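F420-dependent methylenetetrahydromethanopterin dehydrogenase (Methanopyrus kandleri, PDB 3IQF) catalyses the reversible, coenzyme F420-dependent reduction of methenyl-tetrahydromethanopterin to methylene-tetrahydromethanopterin, a step of methanogenesis from carbon dioxide. Local coordinates at residues L14-M19 and I117-D122; P121-G126 and A138-D143; E219-E224 and P232-A237. All coordinates share one frame; numbering follows the deposited sequence.

Contact 1. Residues L14-M19 and I117-D122. With E4M (1-{4-[(6S,6aR,7R)-3-amino-6,7-dimethyl-1-oxo-1,2,5,6,6a,7-hexahydro-8H-imidazo[1,5-f]pteridin-10-ium-8-yl]phenyl}-1-deoxy-5-O-{5-O-[(S)-{[(1S)-1,3-dicarboxypropyl]oxy}(hydroxy)phosphoryl]-alpha-D-ribofuranosyl}-D-ribitol), chain M.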
# COMPACT_ATOMS: atom_id res chain seq x y z
N LEU A 14 -10.80 -22.25 16.53
CA LEU A 14 -10.31 -20.94 16.92
C LEU A 14 -8.92 -20.81 16.33
O LEU A 14 -8.25 -21.83 16.09
CB LEU A 14 -10.21 -20.94 18.45
CG LEU A 14 -11.09 -20.04 19.32
CD1 LEU A 14 -12.42 -19.64 18.66
CD2 LEU A 14 -11.23 -20.65 20.69
N GLY A 15 -8.46 -19.59 16.09
CA GLY A 15 -7.08 -19.40 15.65
C GLY A 15 -6.09 -20.03 16.62
O GLY A 15 -5.14 -20.67 16.23
N THR A 16 -6.34 -19.85 17.91
CA THR A 16 -5.41 -20.32 18.90
C THR A 16 -5.42 -21.83 19.00
O THR A 16 -4.35 -22.43 19.07
CB THR A 16 -5.67 -19.70 20.27
OG1 THR A 16 -5.72 -18.27 20.15
CG2 THR A 16 -4.58 -20.10 21.24
N SER A 17 -6.59 -22.45 18.91
CA SER A 17 -6.65 -23.91 19.01
C SER A 17 -6.06 -24.59 17.78
O SER A 17 -5.51 -25.68 17.90
CB SER A 17 -8.08 -24.41 19.23
OG SER A 17 -8.94 -23.96 18.21
N MET A 18 -6.18 -23.94 16.63
CA MET A 18 -5.66 -24.47 15.39
C MET A 18 -4.12 -24.58 15.41
O MET A 18 -3.52 -25.52 14.83
CB MET A 18 -6.12 -23.53 14.29
CG MET A 18 -5.64 -23.84 12.92
SD MET A 18 -6.59 -22.87 11.72
CE MET A 18 -6.18 -23.82 10.29
N MET A 19 -3.46 -23.63 16.09
CA MET A 19 -2.01 -23.56 16.08
C MET A 19 -1.36 -24.05 17.36
O MET A 19 -0.17 -24.24 17.37
CB MET A 19 -1.58 -22.10 15.82
CG MET A 19 -1.53 -21.73 14.33
SD MET A 19 -0.13 -22.44 13.44
CE MET A 19 1.12 -22.02 14.62
N ILE A 117 -6.71 -20.56 28.98
CA ILE A 117 -6.17 -19.47 28.23
C ILE A 117 -7.31 -18.96 27.38
O ILE A 117 -7.74 -19.64 26.45
CB ILE A 117 -4.98 -19.90 27.30
CG1 ILE A 117 -3.85 -20.55 28.12
CG2 ILE A 117 -4.47 -18.73 26.52
CD1 ILE A 117 -2.63 -20.94 27.30
N LEU A 118 -7.81 -17.77 27.72
CA LEU A 118 -8.93 -17.17 27.02
C LEU A 118 -8.42 -15.99 26.20
O LEU A 118 -7.90 -15.03 26.74
CB LEU A 118 -10.01 -16.72 27.98
CG LEU A 118 -10.63 -17.84 28.85
CD1 LEU A 118 -11.72 -17.21 29.68
CD2 LEU A 118 -11.16 -19.00 27.99
N VAL A 119 -8.57 -16.09 24.89
CA VAL A 119 -7.98 -15.15 23.97
C VAL A 119 -9.10 -14.30 23.40
O VAL A 119 -9.84 -14.72 22.52
CB VAL A 119 -7.23 -15.87 22.85
CG1 VAL A 119 -6.51 -14.89 21.99
CG2 VAL A 119 -6.25 -16.92 23.45
N LYS A 120 -9.20 -13.09 23.90
CA LYS A 120 -10.31 -12.22 23.49
C LYS A 120 -10.29 -11.81 22.02
O LYS A 120 -11.34 -11.78 21.40
CB LYS A 120 -10.46 -11.01 24.43
CG LYS A 120 -10.83 -11.49 25.82
CD LYS A 120 -10.78 -10.39 26.86
CE LYS A 120 -12.08 -9.62 27.01
NZ LYS A 120 -11.73 -8.35 27.70
N PRO A 121 -9.09 -11.50 21.45
CA PRO A 121 -8.98 -11.23 20.03
C PRO A 121 -9.23 -12.43 19.08
O PRO A 121 -9.34 -12.22 17.87
CB PRO A 121 -7.53 -10.74 19.89
CG PRO A 121 -7.11 -10.39 21.23
CD PRO A 121 -7.79 -11.32 22.11
N ASP A 122 -9.34 -13.65 19.61
CA ASP A 122 -9.68 -14.82 18.77
C ASP A 122 -11.17 -14.83 18.45
O ASP A 122 -11.95 -15.61 19.01
CB ASP A 122 -9.28 -16.10 19.48
CG ASP A 122 -8.95 -17.24 18.51
OD1 ASP A 122 -9.54 -17.31 17.39
OD2 ASP A 122 -8.12 -18.08 18.93
N1 E4M M . -12.43 -20.31 12.63
C2 E4M M . -12.13 -19.38 13.56
N3 E4M M . -13.12 -18.81 14.31
C4 E4M M . -14.43 -19.16 14.13
N5 E4M M . -16.04 -20.55 12.86
C6 E4M M . -16.20 -21.95 12.47
C7 E4M M . -15.35 -22.08 11.20
N8 E4M M . -14.00 -21.59 11.45
C9 E4M M . -17.74 -22.14 12.33
PA E4M M . -33.13 -19.05 5.99
C10 E4M M . -17.22 -20.27 13.63
N10 E4M M . -18.29 -21.20 13.34
C11 E4M M . -22.35 -20.26 14.06
C12 E4M M . -22.01 -21.15 13.05
C13 E4M M . -20.67 -21.45 12.81
C14 E4M M . -19.66 -20.89 13.58
C15 E4M M . -20.00 -19.98 14.62
C16 E4M M . -21.34 -19.66 14.83
O2A E4M M . -32.69 -20.52 5.90
C1J E4M M . -28.40 -19.51 9.10
O1A E4M M . -33.44 -18.35 4.67
C2J E4M M . -27.70 -19.71 7.75
O2J E4M M . -26.29 -19.72 7.89
O3A E4M M . -34.09 -18.73 7.12
C3J E4M M . -28.24 -18.60 6.87
O3J E4M M . -27.50 -17.41 6.98
C4A E4M M . -14.74 -20.11 13.15
C4J E4M M . -29.61 -18.33 7.45
O4J E4M M . -29.57 -18.74 8.82
C5J E4M M . -30.66 -19.17 6.75
O5J E4M M . -31.76 -18.33 6.45
C7M E4M M . -15.27 -23.53 10.68
C8A E4M M . -13.72 -20.68 12.41
C9M E4M M . -18.15 -23.59 12.61
NA2 E4M M . -10.83 -19.05 13.75
OH4 E4M M . -15.35 -18.61 14.82
CX1 E4M M . -23.81 -19.91 14.32
CX2 E4M M . -24.51 -19.34 13.09
OX2 E4M M . -24.08 -17.99 12.85
CX3 E4M M . -26.02 -19.29 13.30
OX3 E4M M . -26.60 -20.58 13.50
CX4 E4M M . -26.66 -18.62 12.10
OX4 E4M M . -27.91 -18.08 12.52
CX5 E4M M . -26.87 -19.54 10.92
OX5 E4M M . -27.61 -18.76 10.00

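Contact 2. Residues P121-G126 and A138-D143. With E4M (1-{4-[(6S,6aR,7R)-3-amino-6,7-dimethyl-1-oxo-1,2,5,6,6a,7-hexahydro-8H-imidazo[1,5-f]pteridin-10-ium-8-yl]phenyl}-1-deoxy-5-O-{5-O-[(S)-{[(1S)-1,3-dicarboxypropyl]oxy}(hydroxy)phosphoryl]-alpha-D-ribofuranosyl}-D-ribitol), chain M.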
# COMPACT_ATOMS: atom_id res chain seq x y z
N PRO A 121 -9.09 -11.50 21.45
CA PRO A 121 -8.98 -11.23 20.03
C PRO A 121 -9.23 -12.43 19.08
O PRO A 121 -9.34 -12.22 17.87
CB PRO A 121 -7.53 -10.74 19.89
CG PRO A 121 -7.11 -10.39 21.23
CD PRO A 121 -7.79 -11.32 22.11
N ASP A 122 -9.34 -13.65 19.61
CA ASP A 122 -9.68 -14.82 18.77
C ASP A 122 -11.17 -14.83 18.45
O ASP A 122 -11.95 -15.61 19.01
CB ASP A 122 -9.28 -16.10 19.48
CG ASP A 122 -8.95 -17.24 18.51
OD1 ASP A 122 -9.54 -17.31 17.39
OD2 ASP A 122 -8.12 -18.08 18.93
N ALA A 123 -11.56 -13.92 17.56
CA ALA A 123 -12.96 -13.51 17.39
C ALA A 123 -13.76 -14.48 16.55
O ALA A 123 -13.24 -15.01 15.58
CB ALA A 123 -13.02 -12.16 16.76
N MET A 124 -15.03 -14.68 16.90
CA MET A 124 -15.92 -15.44 16.03
C MET A 124 -16.08 -14.73 14.68
O MET A 124 -16.22 -13.51 14.62
CB MET A 124 -17.29 -15.63 16.65
CG MET A 124 -18.19 -16.52 15.80
SD MET A 124 -19.87 -16.61 16.42
CE MET A 124 -20.54 -15.03 15.97
N LEU A 125 -16.10 -15.54 13.62
CA LEU A 125 -16.27 -15.04 12.26
C LEU A 125 -17.76 -14.88 11.88
O LEU A 125 -18.66 -15.15 12.67
CB LEU A 125 -15.51 -15.94 11.26
CG LEU A 125 -15.68 -17.46 11.31
CD1 LEU A 125 -17.12 -17.84 11.03
CD2 LEU A 125 -14.74 -18.13 10.32
N GLY A 126 -17.99 -14.42 10.65
CA GLY A 126 -19.31 -14.03 10.17
C GLY A 126 -20.02 -15.21 9.55
O GLY A 126 -20.17 -15.31 8.32
N ALA A 138 -11.43 -19.59 5.31
CA ALA A 138 -9.97 -19.73 5.29
C ALA A 138 -9.25 -18.40 5.22
O ALA A 138 -8.26 -18.17 5.94
CB ALA A 138 -9.57 -20.63 4.15
N ILE A 139 -9.77 -17.48 4.41
CA ILE A 139 -9.25 -16.12 4.36
C ILE A 139 -9.30 -15.43 5.73
O ILE A 139 -8.32 -14.88 6.17
CB ILE A 139 -9.98 -15.27 3.35
CG1 ILE A 139 -9.64 -15.77 1.96
CG2 ILE A 139 -9.63 -13.76 3.49
CD1 ILE A 139 -10.41 -15.07 0.89
N TYR A 140 -10.43 -15.50 6.40
CA TYR A 140 -10.53 -14.92 7.73
C TYR A 140 -9.51 -15.54 8.68
O TYR A 140 -8.92 -14.86 9.49
CB TYR A 140 -11.93 -15.16 8.31
CG TYR A 140 -12.13 -14.64 9.69
CD1 TYR A 140 -12.70 -13.39 9.91
CD2 TYR A 140 -11.83 -15.44 10.80
CE1 TYR A 140 -12.97 -12.94 11.21
CE2 TYR A 140 -12.07 -14.99 12.10
CZ TYR A 140 -12.62 -13.74 12.29
OH TYR A 140 -12.85 -13.31 13.57
N ASN A 141 -9.42 -16.87 8.66
CA ASN A 141 -8.46 -17.56 9.50
C ASN A 141 -7.04 -17.15 9.17
O ASN A 141 -6.20 -17.11 10.06
CB ASN A 141 -8.67 -19.09 9.41
CG ASN A 141 -9.67 -19.58 10.43
OD1 ASN A 141 -9.30 -19.81 11.56
ND2 ASN A 141 -10.95 -19.67 10.05
N ALA A 142 -6.75 -16.85 7.92
CA ALA A 142 -5.40 -16.37 7.57
C ALA A 142 -5.13 -15.02 8.22
O ALA A 142 -4.05 -14.80 8.76
CB ALA A 142 -5.21 -16.29 6.05
N ASP A 143 -6.09 -14.10 8.11
CA ASP A 143 -5.97 -12.76 8.71
C ASP A 143 -5.85 -12.86 10.24
O ASP A 143 -4.97 -12.24 10.85
CB ASP A 143 -7.16 -11.86 8.30
CG ASP A 143 -7.05 -11.36 6.80
OD1 ASP A 143 -5.95 -11.39 6.24
OD2 ASP A 143 -8.06 -10.92 6.18
N1 E4M M . -12.43 -20.31 12.63
C2 E4M M . -12.13 -19.38 13.56
N3 E4M M . -13.12 -18.81 14.31
C4 E4M M . -14.43 -19.16 14.13
N5 E4M M . -16.04 -20.55 12.86
C6 E4M M . -16.20 -21.95 12.47
C7 E4M M . -15.35 -22.08 11.20
N8 E4M M . -14.00 -21.59 11.45
C9 E4M M . -17.74 -22.14 12.33
PA E4M M . -33.13 -19.05 5.99
C10 E4M M . -17.22 -20.27 13.63
N10 E4M M . -18.29 -21.20 13.34
C11 E4M M . -22.35 -20.26 14.06
C12 E4M M . -22.01 -21.15 13.05
C13 E4M M . -20.67 -21.45 12.81
C14 E4M M . -19.66 -20.89 13.58
C15 E4M M . -20.00 -19.98 14.62
C16 E4M M . -21.34 -19.66 14.83
O2A E4M M . -32.69 -20.52 5.90
C1J E4M M . -28.40 -19.51 9.10
O1A E4M M . -33.44 -18.35 4.67
C2J E4M M . -27.70 -19.71 7.75
O2J E4M M . -26.29 -19.72 7.89
O3A E4M M . -34.09 -18.73 7.12
C3J E4M M . -28.24 -18.60 6.87
O3J E4M M . -27.50 -17.41 6.98
C4A E4M M . -14.74 -20.11 13.15
C4J E4M M . -29.61 -18.33 7.45
O4J E4M M . -29.57 -18.74 8.82
C5J E4M M . -30.66 -19.17 6.75
O5J E4M M . -31.76 -18.33 6.45
C7M E4M M . -15.27 -23.53 10.68
C8A E4M M . -13.72 -20.68 12.41
C9M E4M M . -18.15 -23.59 12.61
NA2 E4M M . -10.83 -19.05 13.75
OH4 E4M M . -15.35 -18.61 14.82
CX1 E4M M . -23.81 -19.91 14.32
CX2 E4M M . -24.51 -19.34 13.09
OX2 E4M M . -24.08 -17.99 12.85
CX3 E4M M . -26.02 -19.29 13.30
OX3 E4M M . -26.60 -20.58 13.50
CX4 E4M M . -26.66 -18.62 12.10
OX4 E4M M . -27.91 -18.08 12.52
CX5 E4M M . -26.87 -19.54 10.92
OX5 E4M M . -27.61 -18.76 10.00

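Contact 3. Residues E219-E224 and P232-A237. With E4M (1-{4-[(6S,6aR,7R)-3-amino-6,7-dimethyl-1-oxo-1,2,5,6,6a,7-hexahydro-8H-imidazo[1,5-f]pteridin-10-ium-8-yl]phenyl}-1-deoxy-5-O-{5-O-[(S)-{[(1S)-1,3-dicarboxypropyl]oxy}(hydroxy)phosphoryl]-alpha-D-ribofuranosyl}-D-ribitol), chain M.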
# COMPACT_ATOMS: atom_id res chain seq x y z
N GLU A 219 -23.62 -9.81 16.49
CA GLU A 219 -24.79 -9.08 16.00
C GLU A 219 -25.30 -9.68 14.69
O GLU A 219 -26.48 -9.97 14.55
CB GLU A 219 -24.48 -7.59 15.80
CG GLU A 219 -25.72 -6.77 15.41
CD GLU A 219 -25.39 -5.33 14.99
OE1 GLU A 219 -24.35 -4.79 15.44
OE2 GLU A 219 -26.17 -4.75 14.21
N GLY A 220 -24.41 -9.90 13.74
CA GLY A 220 -24.83 -10.42 12.43
C GLY A 220 -25.34 -11.85 12.45
O GLY A 220 -26.22 -12.23 11.67
N CYS A 221 -24.81 -12.67 13.34
CA CYS A 221 -25.20 -14.10 13.36
C CYS A 221 -26.34 -14.43 14.29
O CYS A 221 -27.09 -15.37 13.99
CB CYS A 221 -24.02 -14.97 13.74
SG CYS A 221 -22.81 -15.00 12.48
N PHE A 222 -26.46 -13.70 15.40
CA PHE A 222 -27.40 -14.05 16.46
C PHE A 222 -28.48 -13.01 16.77
O PHE A 222 -29.48 -13.34 17.42
CB PHE A 222 -26.65 -14.36 17.77
CG PHE A 222 -25.69 -15.52 17.66
CD1 PHE A 222 -26.15 -16.79 17.36
CD2 PHE A 222 -24.35 -15.35 17.90
CE1 PHE A 222 -25.27 -17.87 17.27
CE2 PHE A 222 -23.45 -16.42 17.81
CZ PHE A 222 -23.91 -17.67 17.50
N VAL A 223 -28.31 -11.76 16.35
CA VAL A 223 -29.29 -10.73 16.74
C VAL A 223 -30.07 -10.27 15.53
O VAL A 223 -31.32 -10.35 15.54
CB VAL A 223 -28.65 -9.49 17.38
CG1 VAL A 223 -29.76 -8.49 17.79
CG2 VAL A 223 -27.79 -9.88 18.58
N GLU A 224 -29.36 -9.80 14.50
CA GLU A 224 -30.00 -9.32 13.30
C GLU A 224 -30.62 -10.50 12.57
O GLU A 224 -29.98 -11.51 12.39
CB GLU A 224 -29.00 -8.62 12.37
CG GLU A 224 -29.61 -8.18 11.03
CD GLU A 224 -30.69 -7.14 11.20
OE1 GLU A 224 -31.86 -7.36 10.75
OE2 GLU A 224 -30.37 -6.10 11.81
N PRO A 232 -24.38 -7.73 5.05
CA PRO A 232 -23.38 -6.63 5.19
C PRO A 232 -22.69 -6.57 6.54
O PRO A 232 -21.50 -6.35 6.61
CB PRO A 232 -24.22 -5.36 4.99
CG PRO A 232 -25.42 -5.80 4.22
CD PRO A 232 -25.69 -7.25 4.57
N ILE A 233 -23.45 -6.77 7.62
CA ILE A 233 -22.87 -6.74 8.96
C ILE A 233 -21.74 -7.81 9.11
O ILE A 233 -20.63 -7.48 9.52
CB ILE A 233 -23.95 -6.88 10.05
CG1 ILE A 233 -24.84 -5.64 10.08
CG2 ILE A 233 -23.30 -7.16 11.43
CD1 ILE A 233 -26.15 -5.85 10.74
N VAL A 234 -22.00 -9.06 8.77
CA VAL A 234 -20.95 -10.09 8.89
C VAL A 234 -19.75 -9.84 7.97
O VAL A 234 -18.62 -10.03 8.37
CB VAL A 234 -21.51 -11.55 8.77
CG1 VAL A 234 -22.61 -11.79 9.81
CG2 VAL A 234 -22.00 -11.92 7.35
N ALA A 235 -20.01 -9.37 6.76
CA ALA A 235 -18.94 -9.01 5.85
C ALA A 235 -18.08 -7.88 6.36
O ALA A 235 -16.88 -7.85 6.13
CB ALA A 235 -19.55 -8.62 4.52
N SER A 236 -18.68 -6.92 7.07
CA SER A 236 -17.91 -5.80 7.61
C SER A 236 -16.96 -6.28 8.70
O SER A 236 -15.85 -5.77 8.82
CB SER A 236 -18.84 -4.69 8.14
OG SER A 236 -19.62 -5.17 9.23
N ALA A 237 -17.35 -7.31 9.44
CA ALA A 237 -16.47 -7.92 10.46
C ALA A 237 -15.20 -8.49 9.83
O ALA A 237 -14.06 -8.36 10.37
CB ALA A 237 -17.23 -8.99 11.28
N1 E4M M . -12.43 -20.31 12.63
C2 E4M M . -12.13 -19.38 13.56
N3 E4M M . -13.12 -18.81 14.31
C4 E4M M . -14.43 -19.16 14.13
N5 E4M M . -16.04 -20.55 12.86
C6 E4M M . -16.20 -21.95 12.47
C7 E4M M . -15.35 -22.08 11.20
N8 E4M M . -14.00 -21.59 11.45
C9 E4M M . -17.74 -22.14 12.33
PA E4M M . -33.13 -19.05 5.99
C10 E4M M . -17.22 -20.27 13.63
N10 E4M M . -18.29 -21.20 13.34
C11 E4M M . -22.35 -20.26 14.06
C12 E4M M . -22.01 -21.15 13.05
C13 E4M M . -20.67 -21.45 12.81
C14 E4M M . -19.66 -20.89 13.58
C15 E4M M . -20.00 -19.98 14.62
C16 E4M M . -21.34 -19.66 14.83
O2A E4M M . -32.69 -20.52 5.90
C1J E4M M . -28.40 -19.51 9.10
O1A E4M M . -33.44 -18.35 4.67
C2J E4M M . -27.70 -19.71 7.75
O2J E4M M . -26.29 -19.72 7.89
O3A E4M M . -34.09 -18.73 7.12
C3J E4M M . -28.24 -18.60 6.87
O3J E4M M . -27.50 -17.41 6.98
C4A E4M M . -14.74 -20.11 13.15
C4J E4M M . -29.61 -18.33 7.45
O4J E4M M . -29.57 -18.74 8.82
C5J E4M M . -30.66 -19.17 6.75
O5J E4M M . -31.76 -18.33 6.45
C7M E4M M . -15.27 -23.53 10.68
C8A E4M M . -13.72 -20.68 12.41
C9M E4M M . -18.15 -23.59 12.61
NA2 E4M M . -10.83 -19.05 13.75
OH4 E4M M . -15.35 -18.61 14.82
CX1 E4M M . -23.81 -19.91 14.32
CX2 E4M M . -24.51 -19.34 13.09
OX2 E4M M . -24.08 -17.99 12.85
CX3 E4M M . -26.02 -19.29 13.30
OX3 E4M M . -26.60 -20.58 13.50
CX4 E4M M . -26.66 -18.62 12.10
OX4 E4M M . -27.91 -18.08 12.52
CX5 E4M M . -26.87 -19.54 10.92
OX5 E4M M . -27.61 -18.76 10.00

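Contact 1. Residues L14-M19 and I117-D122
The carboxylate of Asp122 takes the first two backbone N-H groups of helix 15-19. Asp122 OD1 accepts from Gly15 N at 2.8 Å through its syn lone pair. Asp122 OD2 accepts from Thr16 N at 2.7 Å, again on the syn side but 18° out of the carboxylate plane. A third bond comes from the Thr16 hydroxyl, whose OG1 meets Asp122 OD2 from the anti side, 2.7 Å away and 26° out of plane. Two oxygens thus receive three bonds, which fixes the rotation of the buried carboxylate and satisfies amides that no earlier helical turn could serve. Its position suggests that the partial positive charge at the helix start would stabilise the anion. Asp122 reaches the helix with CG anti to its own backbone N (chi1 -152°), from the end of a type I turn closed by the bond Asp122 N to Val119 O. Threonine suits its place because its hydroxyl, set beside the backbone N, adds the third bond; Thr16 OG1 also meets Val119 CG2 tip to tip at 3.6 Å. At the N-cap position Leu14 slants across the carboxylate, its CG 3.6 Å from Asp122 CG, and puts an apolar wall against it. The amino nitrogen NA2 of E4M comes within 3.4 Å of Gly15 N, so this helix start lies at the pterin head. Strand 115-119 is an inner strand of the parallel sheet, bonded on one flank to Ile96 and Gly98 and on the other to Leu181 and Ile183; Thr16 is also packed by Leu148 of helix 134-150 and Val157 of helix 153-168.

Contact 2. Residues P121-G126 and A138-D143
Ala123, which follows an inverse gamma turn centred on Asp122 with a weak bond from Ala123 N to Pro121 O, offers its carbonyl to the phenol of Tyr140. The hydroxyl donates to Ala123 O at 2.7 Å, approaching from above the carbonyl plane, 61° out of it, rather than on a lone pair. The small methyl Ala123 CB lies 3.4 Å from Tyr140 OH, beside the hydroxyl. The beta carbon of Met124 points away from the helix, and its thioether runs along the bound ligand E4M. With CG anti to the backbone N, the flexible chain extends until Met124 SD rests 3.7 Å from C16 of the ligand's phenyl ring, while the Met124 carbonyl is bonded to Ser217 OG. This loop follows strand 115-119, at the C-terminal edge of a parallel alpha/beta sheet, a usual place for a ligand site; here it forms one wall of the pterin pocket, and helix 134-150 backs it. Leu125 is wedged between the Tyr140 ring and the pterin. Its CB sits over the centre of the Tyr140 ring, 3.6 Å from the centroid and 8° off the normal, a CH-pi contact. Because CG takes the crowded position between backbone N and carbonyl carbon (chi1 49°), the branched end turns to the pterin, with Leu125 CG 3.4 Å from E4M C4A. Leu125 N adds a weak bond to the ligand's OH4. One residue past Tyr140, Asn141 OD1 accepts from the pterin amino group NA2 at 2.8 Å, and Asn141 ND2 donates to Met137 O, which fixes the amide's orientation.

Contact 3. Residues E219-E224 and P232-A237
Helix 219-223 and helix 232-237 pass at an axis separation of 8.7 Å, their directions 141° apart, roughly antiparallel but splayed. The first contains a wider pi-type turn at 219-223: Glu219 O accepts from both Val223 N and Glu224 N. The nearest CA atoms, those of Gly220 and Val234, are 5.3 Å apart. Such nearness suits glycine, because the place of a beta carbon is taken by the methyls of Ile233 and Val234. Ile233 CG2 and Val234 CG1 each lie 3.7 Å from Gly220 CA, and Val234 CG1 gets there by standing anti to its carbonyl carbon (chi1 -56°). Ile233, the longer of the two, sends CD1 onward across the extended chain of Glu219 at about a right angle, coming within 3.6 Å of Glu219 OE2. That carboxylate is held by Arg185 and Asn186 of the third subunit, whereas Glu224 OE2 forms a salt bridge with Arg229 and Glu224 OE1 accepts from Asp226 N. Cys221 SG touches Val234 CG1 at 4.2 Å, and Cys221 O accepts a bond from E4M OX4 at 3.2 Å, so the same turn also holds a ribitol hydroxyl of the ligand. The two segments belong to consecutive long helices, 197-223 and 227-257; Val216 of the first extends the interface beside Ile233 and Ala237, while Ala235 and Ser236 pack on Val201 and Met204 of the third subunit.

In the fold
The three contacts follow the bound tetrahydromethanopterin derivative E4M from its pterin head toward its tail. Contacts 1 and 2, with centres 10 Å apart, share Pro121 and Asp122: the loop that grips helix 15-19 goes straight on to line the pterin. They also touch through Met18 SD and Asn141 OD1, 4.1 Å apart. Contact 3 lies 14 Å from contact 2, centre to centre, and meets it where Gly126 CA packs against Val234 CB at 3.6 Å and where Met124 CE approaches Phe222 CE2 at 3.7 Å. Contacts 1 and 3, about 21 Å apart between centres, do not touch, yet the same ligand spans both; Asn13, Ala127, Arg129 and Glu130 add further bonds to it.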